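Inorganic pyrophosphatase (Anaplasma phagocytophilum, PDB 3LD3) probably catalyses the magnesium-dependent hydrolysis of inorganic pyrophosphate to two phosphate ions, working as a homohexamer of the soluble PPase family. Local coordinates at residues Val37-Glu42 against Gly78-Thr83; Ile107-Val112 against Val127-Ala132; Pro49-Phe54 against Val63-Pro68; Ile41-Asp46 against Met71-Asn76. One frame throughout, in Å; residues are numbered along the deposited sequence.

Interaction 1: Val37-Glu42 against Gly78-Thr83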
# COMPACT_ATOMS: atom_id res chain seq x y z
N VAL A 37 -5.86 -29.21 1.06
CA VAL A 37 -4.75 -29.30 0.14
C VAL A 37 -3.83 -28.12 0.34
O VAL A 37 -4.28 -27.08 0.85
CB VAL A 37 -5.21 -29.35 -1.35
CG1 VAL A 37 -6.07 -30.63 -1.63
CG2 VAL A 37 -6.05 -28.11 -1.73
N ASN A 38 -2.58 -28.30 -0.05
CA ASN A 38 -1.60 -27.21 -0.07
C ASN A 38 -1.67 -26.45 -1.39
O ASN A 38 -1.76 -27.05 -2.48
CB ASN A 38 -0.17 -27.77 0.10
CG ASN A 38 0.03 -28.49 1.39
OD1 ASN A 38 -0.61 -28.18 2.39
ND2 ASN A 38 0.99 -29.46 1.41
N VAL A 39 -1.59 -25.12 -1.30
CA VAL A 39 -1.55 -24.25 -2.45
C VAL A 39 -0.34 -23.34 -2.30
O VAL A 39 -0.22 -22.67 -1.30
CB VAL A 39 -2.85 -23.43 -2.62
CG1 VAL A 39 -2.76 -22.47 -3.84
CG2 VAL A 39 -4.07 -24.41 -2.76
N VAL A 40 0.51 -23.33 -3.32
CA VAL A 40 1.61 -22.37 -3.43
C VAL A 40 1.04 -21.16 -4.18
O VAL A 40 0.62 -21.29 -5.34
CB VAL A 40 2.80 -22.97 -4.21
CG1 VAL A 40 3.91 -21.92 -4.44
CG2 VAL A 40 3.37 -24.18 -3.52
N ILE A 41 1.02 -20.01 -3.51
CA ILE A 41 0.46 -18.79 -4.06
C ILE A 41 1.41 -18.20 -5.08
O ILE A 41 2.64 -18.12 -4.85
CB ILE A 41 0.10 -17.75 -2.95
CG1 ILE A 41 -0.94 -18.32 -1.99
CG2 ILE A 41 -0.40 -16.41 -3.55
CD1 ILE A 41 -2.24 -18.82 -2.70
N GLU A 42 0.86 -17.86 -6.23
CA GLU A 42 1.59 -17.13 -7.29
C GLU A 42 1.18 -15.68 -7.40
O GLU A 42 2.03 -14.83 -7.71
CB GLU A 42 1.40 -17.84 -8.64
CG GLU A 42 2.11 -19.21 -8.63
CD GLU A 42 1.80 -20.04 -9.85
OE1 GLU A 42 0.60 -20.10 -10.17
OE2 GLU A 42 2.73 -20.61 -10.46
N GLY A 78 -2.98 -19.66 -7.06
CA GLY A 78 -1.81 -20.49 -7.16
C GLY A 78 -2.15 -21.90 -7.57
O GLY A 78 -3.16 -22.12 -8.25
N PHE A 79 -1.28 -22.82 -7.19
CA PHE A 79 -1.40 -24.21 -7.62
C PHE A 79 -1.14 -25.25 -6.53
O PHE A 79 -0.44 -24.99 -5.54
CB PHE A 79 -0.46 -24.48 -8.81
CG PHE A 79 0.99 -24.51 -8.43
CD1 PHE A 79 1.63 -25.71 -8.16
CD2 PHE A 79 1.72 -23.33 -8.31
CE1 PHE A 79 2.97 -25.74 -7.80
CE2 PHE A 79 3.06 -23.36 -7.92
CZ PHE A 79 3.69 -24.55 -7.67
N ILE A 80 -1.71 -26.43 -6.71
CA ILE A 80 -1.46 -27.56 -5.81
C ILE A 80 -0.22 -28.31 -6.28
O ILE A 80 -0.20 -28.85 -7.41
CB ILE A 80 -2.66 -28.55 -5.74
CG1 ILE A 80 -3.98 -27.83 -5.45
CG2 ILE A 80 -2.38 -29.60 -4.70
CD1 ILE A 80 -5.23 -28.74 -5.55
N PRO A 81 0.83 -28.33 -5.46
CA PRO A 81 2.01 -29.12 -5.85
C PRO A 81 1.72 -30.60 -6.07
O PRO A 81 0.85 -31.17 -5.41
CB PRO A 81 2.96 -28.95 -4.65
CG PRO A 81 2.55 -27.71 -4.00
CD PRO A 81 1.03 -27.66 -4.16
N ASN A 82 2.45 -31.21 -7.00
CA ASN A 82 2.37 -32.65 -7.19
C ASN A 82 1.01 -33.10 -7.70
O ASN A 82 0.48 -34.13 -7.25
CB ASN A 82 2.65 -33.39 -5.89
CG ASN A 82 4.00 -33.87 -5.80
OD1 ASN A 82 4.95 -33.10 -5.98
ND2 ASN A 82 4.15 -35.17 -5.54
N THR A 83 0.45 -32.30 -8.60
CA THR A 83 -0.78 -32.62 -9.28
C THR A 83 -0.60 -32.46 -10.79
O THR A 83 0.19 -31.62 -11.25
CB THR A 83 -1.98 -31.77 -8.78
OG1 THR A 83 -1.74 -30.37 -8.98
CG2 THR A 83 -2.25 -32.07 -7.32

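Interaction 2: Ile107-Val112 against Val127-Ala132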
# COMPACT_ATOMS: atom_id res chain seq x y z
N ILE A 107 -0.22 -22.23 1.55
CA ILE A 107 -1.35 -22.18 2.48
C ILE A 107 -2.19 -23.45 2.33
O ILE A 107 -2.37 -23.95 1.23
CB ILE A 107 -2.19 -20.89 2.28
CG1 ILE A 107 -3.37 -20.79 3.27
CG2 ILE A 107 -2.72 -20.76 0.81
CD1 ILE A 107 -4.11 -19.46 3.20
N CYS A 108 -2.66 -23.95 3.48
CA CYS A 108 -3.52 -25.11 3.58
C CYS A 108 -4.98 -24.67 3.45
O CYS A 108 -5.48 -23.81 4.21
CB CYS A 108 -3.25 -25.85 4.90
SG CYS A 108 -4.21 -27.37 5.05
N VAL A 109 -5.67 -25.25 2.47
CA VAL A 109 -7.00 -24.79 2.12
C VAL A 109 -7.98 -25.96 1.94
O VAL A 109 -7.59 -27.10 1.76
CB VAL A 109 -6.99 -23.96 0.80
CG1 VAL A 109 -5.89 -22.81 0.91
CG2 VAL A 109 -6.68 -24.86 -0.43
N ARG A 110 -9.26 -25.60 2.02
CA ARG A 110 -10.36 -26.54 1.83
C ARG A 110 -11.06 -26.16 0.54
O ARG A 110 -11.57 -25.06 0.45
CB ARG A 110 -11.42 -26.35 2.91
CG ARG A 110 -11.12 -26.80 4.25
CD ARG A 110 -12.45 -26.88 5.01
NE ARG A 110 -13.00 -25.57 5.43
CZ ARG A 110 -14.14 -25.04 4.97
NH1 ARG A 110 -14.81 -25.59 4.01
NH2 ARG A 110 -14.58 -23.91 5.48
N PRO A 111 -11.08 -27.06 -0.46
CA PRO A 111 -11.86 -26.78 -1.69
C PRO A 111 -13.35 -26.66 -1.41
O PRO A 111 -13.92 -27.48 -0.66
CB PRO A 111 -11.60 -28.01 -2.57
CG PRO A 111 -10.38 -28.62 -2.01
CD PRO A 111 -10.40 -28.36 -0.55
N VAL A 112 -13.98 -25.67 -2.02
CA VAL A 112 -15.43 -25.47 -1.86
C VAL A 112 -16.20 -25.53 -3.18
O VAL A 112 -17.45 -25.56 -3.17
CB VAL A 112 -15.80 -24.17 -1.09
CG1 VAL A 112 -15.18 -24.19 0.32
CG2 VAL A 112 -15.45 -22.86 -1.88
N VAL A 127 -10.31 -24.37 -9.29
CA VAL A 127 -10.85 -24.73 -8.00
C VAL A 127 -10.95 -23.46 -7.15
O VAL A 127 -10.06 -22.60 -7.21
CB VAL A 127 -9.94 -25.78 -7.32
CG1 VAL A 127 -10.37 -26.07 -5.84
CG2 VAL A 127 -9.93 -27.07 -8.11
N LEU A 128 -12.04 -23.33 -6.41
CA LEU A 128 -12.24 -22.29 -5.41
C LEU A 128 -12.12 -22.87 -4.01
O LEU A 128 -12.72 -23.89 -3.70
CB LEU A 128 -13.60 -21.63 -5.56
CG LEU A 128 -13.93 -20.46 -4.62
CD1 LEU A 128 -12.98 -19.25 -4.81
CD2 LEU A 128 -15.42 -19.98 -4.74
N ALA A 129 -11.30 -22.23 -3.17
CA ALA A 129 -11.03 -22.73 -1.82
C ALA A 129 -11.03 -21.59 -0.78
O ALA A 129 -10.90 -20.40 -1.13
CB ALA A 129 -9.68 -23.49 -1.78
N VAL A 130 -11.17 -21.98 0.48
CA VAL A 130 -11.04 -21.06 1.60
C VAL A 130 -9.96 -21.64 2.51
O VAL A 130 -9.63 -22.83 2.40
CB VAL A 130 -12.36 -20.84 2.35
CG1 VAL A 130 -13.45 -20.18 1.43
CG2 VAL A 130 -12.92 -22.14 2.95
N PRO A 131 -9.38 -20.83 3.41
CA PRO A 131 -8.37 -21.40 4.31
C PRO A 131 -8.95 -22.53 5.16
O PRO A 131 -10.13 -22.51 5.51
CB PRO A 131 -8.00 -20.21 5.19
CG PRO A 131 -8.33 -19.01 4.37
CD PRO A 131 -9.57 -19.39 3.65
N ALA A 132 -8.12 -23.52 5.45
CA ALA A 132 -8.44 -24.53 6.45
C ALA A 132 -8.80 -23.85 7.76
O ALA A 132 -8.30 -22.79 8.10
CB ALA A 132 -7.27 -25.48 6.65

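Interaction 3: Pro49-Phe54 against Val63-Pro68. With PO4 (phosphate ion), chain C.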
# COMPACT_ATOMS: atom_id res chain seq x y z
N PRO A 49 -1.85 -6.11 -11.54
CA PRO A 49 -1.95 -7.25 -12.43
C PRO A 49 -0.60 -7.81 -12.91
O PRO A 49 -0.35 -7.92 -14.13
CB PRO A 49 -2.85 -6.69 -13.54
CG PRO A 49 -2.54 -5.30 -13.61
CD PRO A 49 -2.41 -4.89 -12.15
N VAL A 50 0.30 -8.13 -11.97
CA VAL A 50 1.54 -8.81 -12.29
C VAL A 50 1.29 -10.31 -12.12
O VAL A 50 1.06 -10.79 -11.01
CB VAL A 50 2.71 -8.37 -11.39
CG1 VAL A 50 4.02 -9.01 -11.83
CG2 VAL A 50 2.84 -6.81 -11.37
N LYS A 51 1.36 -11.06 -13.21
CA LYS A 51 1.05 -12.50 -13.15
C LYS A 51 2.35 -13.28 -13.00
O LYS A 51 3.07 -13.55 -13.98
CB LYS A 51 0.30 -12.99 -14.39
CG LYS A 51 -0.23 -14.39 -14.10
CD LYS A 51 -0.43 -15.26 -15.23
CE LYS A 51 -1.32 -16.44 -14.81
NZ LYS A 51 -0.56 -17.64 -14.37
N TYR A 52 2.67 -13.63 -11.77
CA TYR A 52 3.82 -14.47 -11.51
C TYR A 52 3.45 -15.94 -11.73
O TYR A 52 2.27 -16.33 -11.64
CB TYR A 52 4.31 -14.31 -10.06
CG TYR A 52 4.64 -12.91 -9.63
CD1 TYR A 52 5.87 -12.35 -9.95
CD2 TYR A 52 3.72 -12.14 -8.87
CE1 TYR A 52 6.20 -11.04 -9.58
CE2 TYR A 52 4.05 -10.84 -8.48
CZ TYR A 52 5.29 -10.31 -8.82
OH TYR A 52 5.65 -9.04 -8.45
N GLU A 53 4.48 -16.72 -12.01
CA GLU A 53 4.38 -18.16 -12.13
C GLU A 53 5.66 -18.81 -11.69
O GLU A 53 6.73 -18.40 -12.09
CB GLU A 53 4.16 -18.56 -13.59
CG GLU A 53 2.85 -18.03 -14.17
CD GLU A 53 2.49 -18.62 -15.56
OE1 GLU A 53 1.40 -18.26 -16.10
OE2 GLU A 53 3.31 -19.42 -16.10
N PHE A 54 5.54 -19.90 -10.93
CA PHE A 54 6.72 -20.68 -10.58
C PHE A 54 7.17 -21.58 -11.72
O PHE A 54 6.34 -22.15 -12.45
CB PHE A 54 6.46 -21.54 -9.33
CG PHE A 54 6.68 -20.81 -8.08
CD1 PHE A 54 7.97 -20.57 -7.64
CD2 PHE A 54 5.62 -20.25 -7.40
CE1 PHE A 54 8.22 -19.84 -6.50
CE2 PHE A 54 5.84 -19.51 -6.23
CZ PHE A 54 7.14 -19.31 -5.79
N VAL A 63 7.96 -13.48 -13.67
CA VAL A 63 6.89 -12.72 -14.20
C VAL A 63 6.51 -13.36 -15.55
O VAL A 63 7.26 -13.22 -16.53
CB VAL A 63 7.30 -11.25 -14.42
CG1 VAL A 63 6.12 -10.46 -14.98
CG2 VAL A 63 7.79 -10.63 -13.07
N ASP A 64 5.34 -13.95 -15.63
CA ASP A 64 4.85 -14.49 -16.89
C ASP A 64 4.44 -13.33 -17.78
O ASP A 64 4.85 -13.24 -18.94
CB ASP A 64 3.69 -15.43 -16.70
CG ASP A 64 3.12 -15.90 -18.03
OD1 ASP A 64 3.86 -16.54 -18.80
OD2 ASP A 64 1.96 -15.56 -18.33
N ARG A 65 3.61 -12.45 -17.24
CA ARG A 65 3.20 -11.24 -17.94
C ARG A 65 2.60 -10.21 -17.00
O ARG A 65 2.27 -10.53 -15.85
CB ARG A 65 2.15 -11.60 -19.01
CG ARG A 65 0.79 -11.98 -18.49
CD ARG A 65 -0.09 -12.55 -19.61
NE ARG A 65 -1.44 -12.96 -19.19
CZ ARG A 65 -1.77 -14.13 -18.65
NH1 ARG A 65 -0.85 -15.02 -18.33
NH2 ARG A 65 -3.04 -14.38 -18.36
N PHE A 66 2.44 -9.00 -17.50
CA PHE A 66 1.52 -8.06 -16.91
C PHE A 66 0.19 -8.22 -17.66
O PHE A 66 0.19 -8.28 -18.91
CB PHE A 66 2.08 -6.64 -17.01
CG PHE A 66 3.41 -6.43 -16.29
CD1 PHE A 66 3.46 -5.76 -15.07
CD2 PHE A 66 4.59 -6.89 -16.83
CE1 PHE A 66 4.68 -5.57 -14.42
CE2 PHE A 66 5.80 -6.72 -16.19
CZ PHE A 66 5.83 -6.04 -14.96
N LEU A 67 -0.92 -8.33 -16.96
CA LEU A 67 -2.19 -8.50 -17.68
C LEU A 67 -2.41 -7.26 -18.54
O LEU A 67 -2.23 -6.14 -18.08
CB LEU A 67 -3.38 -8.66 -16.72
CG LEU A 67 -3.39 -9.77 -15.67
CD1 LEU A 67 -4.73 -9.82 -14.92
CD2 LEU A 67 -3.06 -11.09 -16.37
N PRO A 68 -2.81 -7.44 -19.81
CA PRO A 68 -3.02 -6.29 -20.64
C PRO A 68 -4.33 -5.57 -20.36
O PRO A 68 -4.43 -4.37 -20.63
CB PRO A 68 -2.97 -6.85 -22.07
CG PRO A 68 -3.08 -8.22 -21.98
CD PRO A 68 -2.73 -8.68 -20.58
P PO4 C . -3.08 -18.43 -17.39
O1 PO4 C . -3.82 -19.31 -18.37
O2 PO4 C . -1.79 -17.91 -17.99
O3 PO4 C . -3.93 -17.23 -17.01
O4 PO4 C . -2.80 -19.26 -16.14

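Interaction 4: Ile41-Asp46 against Met71-Asn76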
# COMPACT_ATOMS: atom_id res chain seq x y z
N ILE A 41 1.02 -20.01 -3.51
CA ILE A 41 0.46 -18.79 -4.06
C ILE A 41 1.41 -18.20 -5.08
O ILE A 41 2.64 -18.12 -4.85
CB ILE A 41 0.10 -17.75 -2.95
CG1 ILE A 41 -0.94 -18.32 -1.99
CG2 ILE A 41 -0.40 -16.41 -3.55
CD1 ILE A 41 -2.24 -18.82 -2.70
N GLU A 42 0.86 -17.86 -6.23
CA GLU A 42 1.59 -17.13 -7.29
C GLU A 42 1.18 -15.68 -7.40
O GLU A 42 2.03 -14.83 -7.71
CB GLU A 42 1.40 -17.84 -8.64
CG GLU A 42 2.11 -19.21 -8.63
CD GLU A 42 1.80 -20.04 -9.85
OE1 GLU A 42 0.60 -20.10 -10.17
OE2 GLU A 42 2.73 -20.61 -10.46
N VAL A 43 -0.11 -15.38 -7.22
CA VAL A 43 -0.61 -14.02 -7.31
C VAL A 43 -1.48 -13.71 -6.10
O VAL A 43 -2.42 -14.48 -5.77
CB VAL A 43 -1.45 -13.77 -8.62
CG1 VAL A 43 -1.97 -12.32 -8.67
CG2 VAL A 43 -0.62 -14.06 -9.87
N SER A 44 -1.20 -12.58 -5.46
CA SER A 44 -1.95 -12.16 -4.28
C SER A 44 -3.31 -11.59 -4.65
O SER A 44 -3.46 -10.91 -5.66
CB SER A 44 -1.19 -11.08 -3.52
OG SER A 44 0.08 -11.52 -3.10
N GLN A 45 -4.28 -11.82 -3.78
CA GLN A 45 -5.58 -11.21 -3.90
C GLN A 45 -5.48 -9.69 -3.97
O GLN A 45 -4.68 -9.06 -3.28
CB GLN A 45 -6.39 -11.61 -2.67
CG GLN A 45 -7.83 -11.34 -2.66
CD GLN A 45 -8.39 -12.04 -1.41
OE1 GLN A 45 -8.79 -13.19 -1.47
NE2 GLN A 45 -8.21 -11.38 -0.23
N ASP A 46 -6.27 -9.10 -4.87
CA ASP A 46 -6.41 -7.67 -4.95
C ASP A 46 -5.12 -6.94 -5.33
O ASP A 46 -4.95 -5.79 -4.94
CB ASP A 46 -6.97 -7.12 -3.62
CG ASP A 46 -8.35 -7.69 -3.30
OD1 ASP A 46 -9.04 -8.16 -4.22
OD2 ASP A 46 -8.74 -7.73 -2.10
N MET A 71 -7.67 -5.58 -15.09
CA MET A 71 -8.34 -6.54 -14.20
C MET A 71 -7.36 -6.98 -13.12
O MET A 71 -6.17 -6.77 -13.25
CB MET A 71 -8.89 -7.75 -14.97
CG MET A 71 -9.80 -7.30 -16.09
SD MET A 71 -10.79 -8.55 -16.89
CE MET A 71 -12.14 -8.71 -15.76
N TYR A 72 -7.87 -7.59 -12.07
CA TYR A 72 -7.00 -8.09 -10.98
C TYR A 72 -7.57 -9.41 -10.52
O TYR A 72 -8.79 -9.64 -10.60
CB TYR A 72 -6.89 -7.04 -9.82
CG TYR A 72 -8.19 -6.83 -9.09
CD1 TYR A 72 -8.56 -7.64 -8.03
CD2 TYR A 72 -9.06 -5.81 -9.47
CE1 TYR A 72 -9.77 -7.48 -7.36
CE2 TYR A 72 -10.27 -5.62 -8.84
CZ TYR A 72 -10.65 -6.45 -7.77
OH TYR A 72 -11.89 -6.34 -7.14
N TYR A 73 -6.70 -10.30 -10.03
CA TYR A 73 -7.17 -11.59 -9.50
C TYR A 73 -8.07 -11.38 -8.28
O TYR A 73 -7.66 -10.77 -7.30
CB TYR A 73 -5.97 -12.49 -9.18
CG TYR A 73 -5.41 -13.14 -10.43
CD1 TYR A 73 -5.80 -14.45 -10.77
CD2 TYR A 73 -4.54 -12.46 -11.27
CE1 TYR A 73 -5.30 -15.06 -11.93
CE2 TYR A 73 -4.05 -13.05 -12.44
CZ TYR A 73 -4.45 -14.36 -12.75
OH TYR A 73 -3.94 -14.93 -13.89
N PRO A 74 -9.31 -11.90 -8.32
CA PRO A 74 -10.25 -11.63 -7.22
C PRO A 74 -10.04 -12.45 -5.94
O PRO A 74 -10.72 -12.22 -4.91
CB PRO A 74 -11.60 -11.91 -7.86
CG PRO A 74 -11.35 -12.93 -8.89
CD PRO A 74 -9.99 -12.52 -9.47
N CYS A 75 -9.14 -13.42 -6.01
CA CYS A 75 -8.72 -14.22 -4.86
C CYS A 75 -7.21 -14.35 -5.02
O CYS A 75 -6.66 -14.06 -6.08
CB CYS A 75 -9.33 -15.63 -4.87
SG CYS A 75 -11.09 -15.70 -4.98
N ASN A 76 -6.54 -14.82 -3.97
CA ASN A 76 -5.21 -15.33 -4.12
C ASN A 76 -5.26 -16.47 -5.13
O ASN A 76 -6.26 -17.20 -5.22
CB ASN A 76 -4.68 -15.82 -2.78
CG ASN A 76 -4.71 -14.75 -1.74
OD1 ASN A 76 -3.93 -13.80 -1.80
ND2 ASN A 76 -5.66 -14.85 -0.82
O HOH W 1 -11.23 -9.59 -3.99

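Interaction 1: Val37-Glu42 against Gly78-Thr83
V40 and F79 form an antiparallel hydrogen-bonded pair: V40 N reaches F79 O at 2.9 Å and F79 N returns to V40 O at 3.1 Å, with N-H...O angles of 160° and 157°. One step on, I41 and G78 make a non-hydrogen-bonded pair whose CA atoms lie 4.2 Å apart. G78 carries no CB, and its CA lies 3.1 Å from V40 O in a CA-H...O contact. N38 O, buried without a hydrogen-bond donor, rests against P81 CD and takes a CA-H...O contact from I80 CA.

On the face shared by V40 and F79, the two side chains run side by side. F79 CG stands between its own backbone N and carbonyl carbon (chi1 72°), which places the ring alongside V40. V40 CB sits over one face of the phenyl ring, 4.2 Å from its centroid, in a CH-pi contact, while V40 CG2 meets P81 CG. The E42 chain crosses F79, with OE2 3.6 Å from F79 CD2; the same oxygen accepts the backbone N-H of F54.

V37 and I80 both touch I187 of helix 180-195. Strand 37-41 also bonds along its other edge to strand 106-119, and F54 of strand 50-54 packs on V40 and F79.

Interaction 2: Ile107-Val112 against Val127-Ala132
R110 and V130 exchange both backbone bonds of an antiparallel hydrogen-bonded pair. R110 N donates to V130 O at 2.8 Å, and V130 N answers to R110 O at 3.1 Å. Outside this pair, A132 N bonds to C108 O at 2.9 Å and V112 N to L128 O at 2.8 Å, with N-H...O angles of 173° and 174°. Two prolines, P111 and P131, have no N-H to give; each occupies a non-hydrogen-bonded position, opposite A129 and V109 respectively, where the pairing asks for no donor.

The R110 side chain bends at chi3 (-76°), which brings its guanidinium beside V130: CG2 lies 3.5 Å above one face, displaced toward the rim near NH2, a methyl group packed on the guanidinium face. The polar ends are satisfied elsewhere, NH1 by the I142 carbonyl and NH2 by a partner outside the two segments. V109 CG2 meets A129 CB at 3.6 Å, and V112 CG2 reaches L128 CG at 3.9 Å.

Together the segments form part of the hairpin of strands 106-119 and 122-131. Strand 37-41 pairs with the first and strand 92-95 with the second, helix 180-195 packs on P111 and V127, and F66 of a second subunit touches I107 and P131.

Interaction 3: Pro49-Phe54 against Val63-Pro68
K51 and R65 face each other as a hydrogen-bonded antiparallel pair, K51 N to R65 O at 2.8 Å. The return bond is displaced: K51 O takes the N-H of D64 at 2.8 Å and that of R65 only weakly, so D64 and R65 both stand opposite K51. The register shifts by one residue before Y52 pairs with V63, the signature of a classic beta bulge.

The K51 side chain can be followed outward. CB packs on R65 O. With CG anti to the backbone N (chi1 -168°), the chain crosses the R65 side chain obliquely, and CD comes within 3.1 Å of R65 NH1, a close apolar-to-polar approach. CE lies equally near phosphate O3 and O4, and a bend at chi4 (-93°) turns NZ to E53 OE1, a salt bridge of 2.7 Å, and to phosphate O4, a weak bond of 3.3 Å.

R65 reaches the same ion by its guanidinium edge, NH1 to phosphate O2 at 3.1 Å and NH2 to O3 at 3.3 Å. D64 OD2 lies in the guanidinium plane at NH1, and E167 pairs with NE, so carboxylates hold the group in orientation. The carboxylates of E53 and D64 are stacked, their planes 9° apart; the neighbouring K51 and R65 probably offset their repulsion.

Y163, K121 and K164 also bond to the phosphate, which probably came from the crystallisation liquor. K51, R65 and Y163 are predicted substrate ligands, so this bulged hairpin is consistent with one wall of the pyrophosphatase active site.

Interaction 4: Ile41-Asp46 against Met71-Asn76
Q45 and N76 bring the two non-helical segments together, their CA atoms 4.1 Å apart, and D46 N donates to Y73 O at 3.3 Å, without any regular strand pairing. The N76 side chain supplies the second tie: OD1 accepts Q45 N at 2.8 Å with an N-H...O angle of 170°, although the donor stands 55° out of the amide plane. V101 N bonds to the same oxygen, and N76 ND2 is taken by the V95 carbonyl, so both ends of the amide are held and its rotation is fixed.

Q45 extends alongside C75, and its OE1 comes within 3.5 Å of C75 CA. Its NE2 looks elsewhere, to A97 O. Three residues before Q45 the chain turns a corner at E42, where E42 and V43 both face Y77 in a classic beta bulge; at this corner the chain passes from strand 37-41 of the central sheet of the pyrophosphatase fold toward the hairpin strand 50-54.

V43 CG1 packs against the Y73 ring, 3.7 Å from CD2. D46 lies beside Y72, its carboxylate turned 72° from the ring and OD1 3.3 Å from CE1. A water donates to D46 OD1 at 2.6 Å and to P74 O at 2.8 Å. P49 of a fourth subunit and F99 of a fifth pack on Y72.

Interactions 1 and 2 belong to one sheet, joined where V37 N meets V109 O at 2.8 Å and I107 N meets V39 O at 2.9 Å. Interaction 1 runs on into interaction 4 through the shared I41 and E42, and both enclose the hairpin of interaction 3 in sequence. E42 OE2 ties that hairpin back, 2.9 Å from F54 N. At the phosphate, Y73 OH of interaction 4 approaches K51 CE to 3.2 Å, and the Y73 side chain is about 4 Å from the ion. The centres of interactions 2 and 3 are about 22 Å apart. The side chain of D92, a predicted magnesium ligand, is about 4 Å from that of F79 in interaction 1 and about 7 Å from that of V127 in interaction 2.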